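Local coordinates for HMG box-containing protein 1 (Homo sapiens, PDB 3QVE), which represses transcription by binding the promoters of target genes, takes part in cell-cycle and Wnt-pathway control, and is represented here by its AXH domain, at residues Thr7-Phe12 against Lys52-Asp57; Leu75-Asp80 against Ser107-Ser112; Pro98-Val101 against Gly105-Ser108. All coordinates share one frame; numbering follows the deposited sequence.

Contact 1: Thr7-Phe12 against Lys52-Asp57; sequences TVWHCF and KGYGSD
Two loops of the AXH domain meet where the beta turn carrying W9 and H10 lies against the type II turn running from G53 to S56. H10 supplies the polar link: its NE2 donates to the backbone O of G55 at 2.9 Å. The acceptor lies close to the imidazole plane, so the ring offers its N-H edge-on, but the donor stands 44° out of the carbonyl plane of G55 and the bond is moderately bent. The neighbouring ring atom H10 CD2 passes 3.6 Å from Y54 O, so the imidazole edge spans two successive carbonyls. H10 CG is anti to the backbone N (chi1 -163°), which swings the ring out of its turn toward G55. A side chain at G55 would run into H10 NE2, and the positive phi of G55 also suits glycine.

Beside this bond, the indole of W9 and the phenol of Y54 make the apolar half. Y54 CD2 comes up near the indole plane, 3.8 Å from W9 CH2, while H10 CB lies over one indole face, 3.6 Å above it and toward its rim. The hydroxyl of Y54 bonds to the backbone O of G87, and edge-to-face contacts with F34 and F20 extend W9 and Y54, respectively, into the domain.

The turn from W9 to F12 is type II', closed by F12 N to W9 O at 3.0 Å. V8 N in turn bonds to F12 O, so V8 and W9 together oppose the single residue F12, a classic beta bulge; the whole is a pairing of two beta turns, pinned by one side-chain-to-backbone bond.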
# COMPACT_ATOMS: atom_id res chain seq x y z
N THR A 7 -5.44 7.46 -5.69
CA THR A 7 -4.21 6.73 -5.51
C THR A 7 -3.14 7.27 -6.44
O THR A 7 -3.46 7.78 -7.50
CB THR A 7 -4.44 5.26 -5.80
OG1 THR A 7 -5.07 5.13 -7.07
CG2 THR A 7 -5.34 4.63 -4.72
N VAL A 8 -1.89 7.16 -6.03
CA VAL A 8 -0.78 7.61 -6.87
C VAL A 8 -0.23 6.46 -7.71
O VAL A 8 0.01 6.61 -8.89
CB VAL A 8 0.35 8.21 -6.00
CG1 VAL A 8 1.57 8.62 -6.91
CG2 VAL A 8 -0.18 9.42 -5.28
N TRP A 9 -0.01 5.31 -7.09
CA TRP A 9 0.53 4.13 -7.77
C TRP A 9 0.03 2.90 -7.01
O TRP A 9 0.10 2.87 -5.77
CB TRP A 9 2.08 4.13 -7.78
CG TRP A 9 2.57 2.86 -8.31
CD1 TRP A 9 2.62 2.49 -9.65
CD2 TRP A 9 3.04 1.72 -7.56
NE1 TRP A 9 3.08 1.22 -9.75
CE2 TRP A 9 3.32 0.71 -8.51
CE3 TRP A 9 3.24 1.47 -6.21
CZ2 TRP A 9 3.84 -0.52 -8.14
CZ3 TRP A 9 3.75 0.21 -5.84
CH2 TRP A 9 4.03 -0.75 -6.80
N HIS A 10 -0.49 1.92 -7.74
CA HIS A 10 -1.11 0.73 -7.14
C HIS A 10 -2.20 1.24 -6.18
O HIS A 10 -2.91 2.18 -6.54
CB HIS A 10 -0.07 -0.13 -6.44
CG HIS A 10 -0.51 -1.53 -6.14
ND1 HIS A 10 -1.33 -1.87 -5.07
CD2 HIS A 10 -0.20 -2.70 -6.76
CE1 HIS A 10 -1.50 -3.17 -5.05
NE2 HIS A 10 -0.82 -3.70 -6.06
N CYS A 11 -2.33 0.69 -4.97
CA CYS A 11 -3.34 1.16 -4.01
C CYS A 11 -2.84 2.31 -3.12
O CYS A 11 -3.53 2.72 -2.20
CB CYS A 11 -3.74 0.01 -3.09
SG CYS A 11 -2.47 -0.57 -1.97
N PHE A 12 -1.64 2.82 -3.37
CA PHE A 12 -0.96 3.75 -2.45
C PHE A 12 -1.29 5.23 -2.64
O PHE A 12 -1.27 5.77 -3.75
CB PHE A 12 0.55 3.48 -2.46
CG PHE A 12 0.86 2.09 -2.00
CD1 PHE A 12 0.68 1.73 -0.67
CD2 PHE A 12 1.30 1.14 -2.89
CE1 PHE A 12 0.91 0.48 -0.27
CE2 PHE A 12 1.59 -0.12 -2.49
CZ PHE A 12 1.38 -0.48 -1.19
N LYS A 52 6.24 -2.31 -14.26
CA LYS A 52 4.92 -2.42 -14.87
C LYS A 52 4.30 -3.74 -14.43
O LYS A 52 4.93 -4.80 -14.56
CB LYS A 52 4.99 -2.38 -16.40
CG LYS A 52 3.61 -2.60 -17.08
CD LYS A 52 3.70 -2.75 -18.61
CE LYS A 52 2.32 -3.02 -19.21
NZ LYS A 52 2.40 -3.46 -20.64
N GLY A 53 3.07 -3.67 -13.89
CA GLY A 53 2.35 -4.88 -13.53
C GLY A 53 2.73 -5.39 -12.14
O GLY A 53 2.17 -6.40 -11.71
N TYR A 54 3.65 -4.72 -11.44
CA TYR A 54 4.03 -5.17 -10.11
C TYR A 54 2.82 -5.18 -9.19
O TYR A 54 2.13 -4.19 -9.05
CB TYR A 54 5.10 -4.29 -9.49
CG TYR A 54 5.58 -4.82 -8.15
CD1 TYR A 54 6.73 -5.63 -8.05
CD2 TYR A 54 4.92 -4.47 -6.97
CE1 TYR A 54 7.16 -6.09 -6.79
CE2 TYR A 54 5.33 -4.92 -5.72
CZ TYR A 54 6.46 -5.73 -5.64
OH TYR A 54 6.82 -6.19 -4.40
N GLY A 55 2.57 -6.34 -8.58
CA GLY A 55 1.48 -6.50 -7.65
C GLY A 55 0.09 -6.50 -8.24
O GLY A 55 -0.87 -6.20 -7.53
N SER A 56 -0.02 -6.80 -9.52
CA SER A 56 -1.31 -6.73 -10.21
C SER A 56 -2.36 -7.75 -9.68
O SER A 56 -3.53 -7.58 -9.90
CB SER A 56 -1.12 -6.95 -11.72
OG SER A 56 -0.54 -8.21 -11.93
N ASP A 57 -1.92 -8.82 -9.06
CA ASP A 57 -2.79 -9.76 -8.41
C ASP A 57 -3.03 -9.43 -6.93
O ASP A 57 -3.60 -10.23 -6.23
CB ASP A 57 -2.20 -11.18 -8.46
CG ASP A 57 -2.12 -11.72 -9.86
OD1 ASP A 57 -3.17 -11.74 -10.52
OD2 ASP A 57 -1.02 -12.14 -10.28

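Contact 2: Leu75-Asp80 against Ser107-Ser112; sequences LKLTFD and SSFYPS. With EDO (1,2-ethanediol), chain E; EDO (1,2-ethanediol), chain N; EDO (1,2-ethanediol), chain I.
An apolar pocket between strand 72-80 and the bend after strand 105-108 receives the phenyl ring of F109. L75 and L77, alternate residues of the strand, both have their CB facing it. L75 CD1 presses against the near part of the ring, 3.4 Å from F109 CD2, and also lies 3.9 Å from F109 CB. Farther out, L77 CD2 meets the ring's end at F109 CZ, 3.5 Å away, while L77 CD1 approaches F109 CE2. L77 lies alongside F109, pointing the opposite way, whereas L75 comes across it at a slant. With F109 CG anti to its carbonyl carbon (chi1 -71°), the ring lies between the bend and the two leucines. With an alanine here the ring would be gone, and L75 CD1 and L77 CD2 would probably face a gap between strand and bend.

The bend itself is an ST turn: S108 OG accepts from Y110 N at 2.8 Å. Y110 takes the N-cap position of helix 111-118, and its hydroxyl bonds to E66. The 1,2-ethanediol of chain E, probably from the crystallisation liquor, accepts from S112 N through O1.

F109 also touches L61 and H64 of strand 59-69, F99 of strand 98-101 and V125, whereas L75 and L77 pack on C93 of strand 89-94; the ring thus sits where the large antiparallel sheet meets the smaller sheet and helix 111-118.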
# COMPACT_ATOMS: atom_id res chain seq x y z
N LEU A 75 3.43 4.01 9.54
CA LEU A 75 3.44 2.55 9.47
C LEU A 75 4.56 2.20 8.50
O LEU A 75 4.87 2.97 7.57
CB LEU A 75 2.11 1.99 8.92
CG LEU A 75 0.82 2.20 9.74
CD1 LEU A 75 -0.43 1.94 8.87
CD2 LEU A 75 0.86 1.32 10.94
N LYS A 76 5.18 1.05 8.74
CA LYS A 76 6.10 0.43 7.83
C LYS A 76 5.62 -0.98 7.64
O LYS A 76 5.46 -1.71 8.61
CB LYS A 76 7.52 0.48 8.37
CG LYS A 76 8.10 1.90 8.29
CD LYS A 76 9.53 2.04 8.84
CE LYS A 76 10.55 1.52 7.89
NZ LYS A 76 11.91 1.43 8.49
N LEU A 77 5.38 -1.32 6.39
CA LEU A 77 4.70 -2.56 6.01
C LEU A 77 5.47 -3.28 4.96
O LEU A 77 5.99 -2.64 4.05
CB LEU A 77 3.33 -2.24 5.41
CG LEU A 77 2.40 -1.30 6.15
CD1 LEU A 77 1.14 -0.94 5.29
CD2 LEU A 77 2.03 -2.00 7.53
N THR A 78 5.45 -4.62 4.98
CA THR A 78 6.13 -5.39 3.93
C THR A 78 5.12 -6.28 3.28
O THR A 78 4.34 -6.96 3.94
CB THR A 78 7.33 -6.22 4.48
OG1 THR A 78 8.33 -5.31 4.90
CG2 THR A 78 7.94 -7.15 3.37
N PHE A 79 5.13 -6.24 1.96
CA PHE A 79 4.13 -6.90 1.12
C PHE A 79 4.79 -7.89 0.16
O PHE A 79 5.90 -7.66 -0.30
CB PHE A 79 3.43 -5.88 0.24
CG PHE A 79 2.48 -4.98 0.97
CD1 PHE A 79 1.24 -5.43 1.36
CD2 PHE A 79 2.81 -3.65 1.18
CE1 PHE A 79 0.34 -4.59 2.01
CE2 PHE A 79 1.91 -2.81 1.84
CZ PHE A 79 0.70 -3.28 2.26
N ASP A 80 4.06 -8.96 -0.17
CA ASP A 80 4.47 -9.98 -1.13
C ASP A 80 3.55 -9.97 -2.36
O ASP A 80 2.34 -10.23 -2.22
CB ASP A 80 4.41 -11.32 -0.41
CG ASP A 80 4.93 -12.48 -1.25
OD1 ASP A 80 5.22 -12.25 -2.41
OD2 ASP A 80 5.07 -13.61 -0.73
N SER A 107 -10.28 -1.88 4.75
CA SER A 107 -9.60 -2.22 5.99
C SER A 107 -8.52 -1.18 6.29
O SER A 107 -8.04 -0.51 5.39
CB SER A 107 -8.97 -3.63 5.87
OG SER A 107 -9.90 -4.58 5.34
N SER A 108 -8.10 -1.09 7.55
CA SER A 108 -7.14 -0.09 7.97
C SER A 108 -6.50 -0.58 9.24
O SER A 108 -7.05 -1.41 9.95
CB SER A 108 -7.90 1.22 8.26
OG SER A 108 -7.14 2.17 8.97
N PHE A 109 -5.31 -0.09 9.54
CA PHE A 109 -4.71 -0.35 10.86
C PHE A 109 -5.37 0.53 11.90
O PHE A 109 -5.30 0.20 13.10
CB PHE A 109 -3.18 -0.08 10.81
CG PHE A 109 -2.42 -1.10 10.03
CD1 PHE A 109 -1.98 -2.25 10.65
CD2 PHE A 109 -2.25 -0.97 8.65
CE1 PHE A 109 -1.32 -3.23 9.90
CE2 PHE A 109 -1.59 -1.95 7.92
CZ PHE A 109 -1.14 -3.08 8.57
N TYR A 110 -6.01 1.64 11.48
CA TYR A 110 -6.67 2.56 12.42
C TYR A 110 -8.00 3.02 11.84
O TYR A 110 -8.09 4.12 11.27
CB TYR A 110 -5.78 3.77 12.67
CG TYR A 110 -4.64 3.47 13.60
CD1 TYR A 110 -4.81 3.57 14.98
CD2 TYR A 110 -3.42 3.07 13.10
CE1 TYR A 110 -3.75 3.29 15.86
CE2 TYR A 110 -2.37 2.78 13.92
CZ TYR A 110 -2.54 2.88 15.31
OH TYR A 110 -1.49 2.59 16.13
N PRO A 111 -9.03 2.16 11.92
CA PRO A 111 -10.29 2.43 11.22
C PRO A 111 -10.88 3.81 11.54
O PRO A 111 -11.36 4.48 10.65
CB PRO A 111 -11.19 1.32 11.73
CG PRO A 111 -10.22 0.20 11.95
CD PRO A 111 -9.03 0.82 12.52
N SER A 112 -10.77 4.28 12.78
CA SER A 112 -11.33 5.59 13.13
C SER A 112 -10.58 6.71 12.48
O SER A 112 -11.20 7.69 12.06
CB SER A 112 -11.39 5.77 14.64
OG SER A 112 -12.30 4.80 15.13
C1 EDO E . -8.67 2.69 15.64
O1 EDO E . -8.50 3.91 14.86
C2 EDO E . -10.14 2.41 16.00
O2 EDO E . -10.53 1.04 15.83
C1 EDO N . 15.23 0.61 6.79
O1 EDO N . 13.96 1.26 6.88
C2 EDO N . 16.13 1.31 5.79
O2 EDO N . 16.07 2.72 6.03
C1 EDO I . -1.42 -12.23 -4.62
O1 EDO I . -0.63 -13.15 -5.37
C2 EDO I . -0.97 -12.30 -3.17
O2 EDO I . 0.46 -12.28 -3.16

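Contact 3: Pro98-Val101 against Gly105-Ser108; sequences PFYV and GWSS
Strands 98-101 and 105-108 form an antiparallel beta hairpin in which F99 with S107 and V101 with G105 are hydrogen-bonded pairs, while Y100 faces W106 in a non-hydrogen-bonded one. F99 N gives to S107 O at 2.8 Å in the carbonyl plane, and S107 N returns a bond to F99 O. Near the turn, G105 N reaches V101 O almost straight (176° at the hydrogen). G105 O has two donors, V101 N and S107 OG, arriving from opposite faces of its carbonyl plane; the second, at 2.9 Å, folds the serine hydroxyl back over its own strand.

On the face bearing Y100 and W106, the two rings form a T-shaped pair. The edge of Y100 meets the indole face, with Y100 CD1 3.5 Å from W106 CE2 and the planes at 81°. A chi1 of -166° puts the Y100 ring opposite its own N and lays the ring edge over the indole, while CB itself sits above the six-membered ring of W106 in a CH-pi contact. A second CH-pi contact comes from G105, whose CA lies 4.0 Å from the centroid of the phenol ring, over its face. P98 CB adds an apolar touch at W106 CE3, 3.9 Å away. W106 NE1 bonds to the backbone O of M2, probably a residue left from the expression tag, and W4 meets the indole edge-to-face.

On the other face, V101 CG2 packs against S107 OG at 3.4 Å, and the ring of F99 continues toward L77 and F79.

Backbone bonds thus set the register, while CH-pi and edge-to-face contacts probably hold the rings of Y100 and W106 in place, with the indole face covered by the edge and CB of Y100.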
# COMPACT_ATOMS: atom_id res chain seq x y z
N PRO A 98 -6.05 3.44 3.92
CA PRO A 98 -7.01 2.35 3.72
C PRO A 98 -6.52 1.31 2.72
O PRO A 98 -5.71 1.63 1.84
CB PRO A 98 -8.22 3.07 3.15
CG PRO A 98 -7.62 4.18 2.32
CD PRO A 98 -6.35 4.59 3.06
N PHE A 99 -6.97 0.07 2.88
CA PHE A 99 -6.59 -1.01 1.98
C PHE A 99 -7.86 -1.75 1.63
O PHE A 99 -8.71 -1.93 2.50
CB PHE A 99 -5.60 -1.95 2.64
CG PHE A 99 -4.31 -1.30 2.97
CD1 PHE A 99 -3.35 -1.10 1.97
CD2 PHE A 99 -4.11 -0.75 4.24
CE1 PHE A 99 -2.15 -0.48 2.25
CE2 PHE A 99 -2.93 -0.12 4.51
CZ PHE A 99 -1.94 0.02 3.51
N TYR A 100 -7.98 -2.16 0.37
CA TYR A 100 -9.13 -2.90 -0.08
C TYR A 100 -8.72 -4.34 -0.13
O TYR A 100 -7.97 -4.74 -1.03
CB TYR A 100 -9.68 -2.37 -1.40
CG TYR A 100 -11.08 -2.94 -1.65
CD1 TYR A 100 -12.22 -2.33 -1.13
CD2 TYR A 100 -11.24 -4.13 -2.34
CE1 TYR A 100 -13.52 -2.89 -1.32
CE2 TYR A 100 -12.51 -4.69 -2.54
CZ TYR A 100 -13.63 -4.07 -2.03
OH TYR A 100 -14.85 -4.64 -2.26
N VAL A 101 -9.17 -5.12 0.86
CA VAL A 101 -8.67 -6.47 1.07
C VAL A 101 -9.57 -7.45 0.36
O VAL A 101 -10.77 -7.40 0.53
CB VAL A 101 -8.57 -6.78 2.55
CG1 VAL A 101 -8.17 -8.24 2.76
CG2 VAL A 101 -7.58 -5.78 3.20
N GLY A 105 -12.87 -6.42 1.98
CA GLY A 105 -13.30 -5.05 1.74
C GLY A 105 -12.40 -4.07 2.46
O GLY A 105 -11.25 -4.38 2.80
N TRP A 106 -12.92 -2.87 2.68
CA TRP A 106 -12.09 -1.77 3.15
C TRP A 106 -11.57 -2.08 4.56
O TRP A 106 -12.33 -2.45 5.46
CB TRP A 106 -12.86 -0.45 3.11
CG TRP A 106 -13.00 0.12 1.75
CD1 TRP A 106 -14.15 0.27 1.05
CD2 TRP A 106 -11.95 0.59 0.90
NE1 TRP A 106 -13.90 0.83 -0.16
CE2 TRP A 106 -12.56 1.05 -0.29
CE3 TRP A 106 -10.55 0.69 1.04
CZ2 TRP A 106 -11.83 1.59 -1.35
CZ3 TRP A 106 -9.82 1.25 0.01
CH2 TRP A 106 -10.47 1.67 -1.19
N SER A 107 -10.28 -1.88 4.75
CA SER A 107 -9.60 -2.22 5.99
C SER A 107 -8.52 -1.18 6.29
O SER A 107 -8.04 -0.51 5.39
CB SER A 107 -8.97 -3.63 5.87
OG SER A 107 -9.90 -4.58 5.34
N SER A 108 -8.10 -1.09 7.55
CA SER A 108 -7.14 -0.09 7.97
C SER A 108 -6.50 -0.58 9.24
O SER A 108 -7.05 -1.41 9.95
CB SER A 108 -7.90 1.22 8.26
OG SER A 108 -7.14 2.17 8.97

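Overall arrangement
Contacts 2 and 3 are buried and share S107 and S108 on strand 105-108; contact 1, between two loops, is only partly buried. Contact 3 is internal to a hairpin of the small sheet and combines backbone bonding with aromatic packing. Contact 2 instead joins that strand's outgoing bend to the large sheet by purely apolar packing, and contact 1 mixes one imidazole bond with an aromatic touch. All three converge on F99: its ring touches C11 and F12 from 7-12, L77 and F79 from 75-80, and F109. F12 also packs against F79, so segment 7-12, though not the H10 bond itself, joins the same apolar interior.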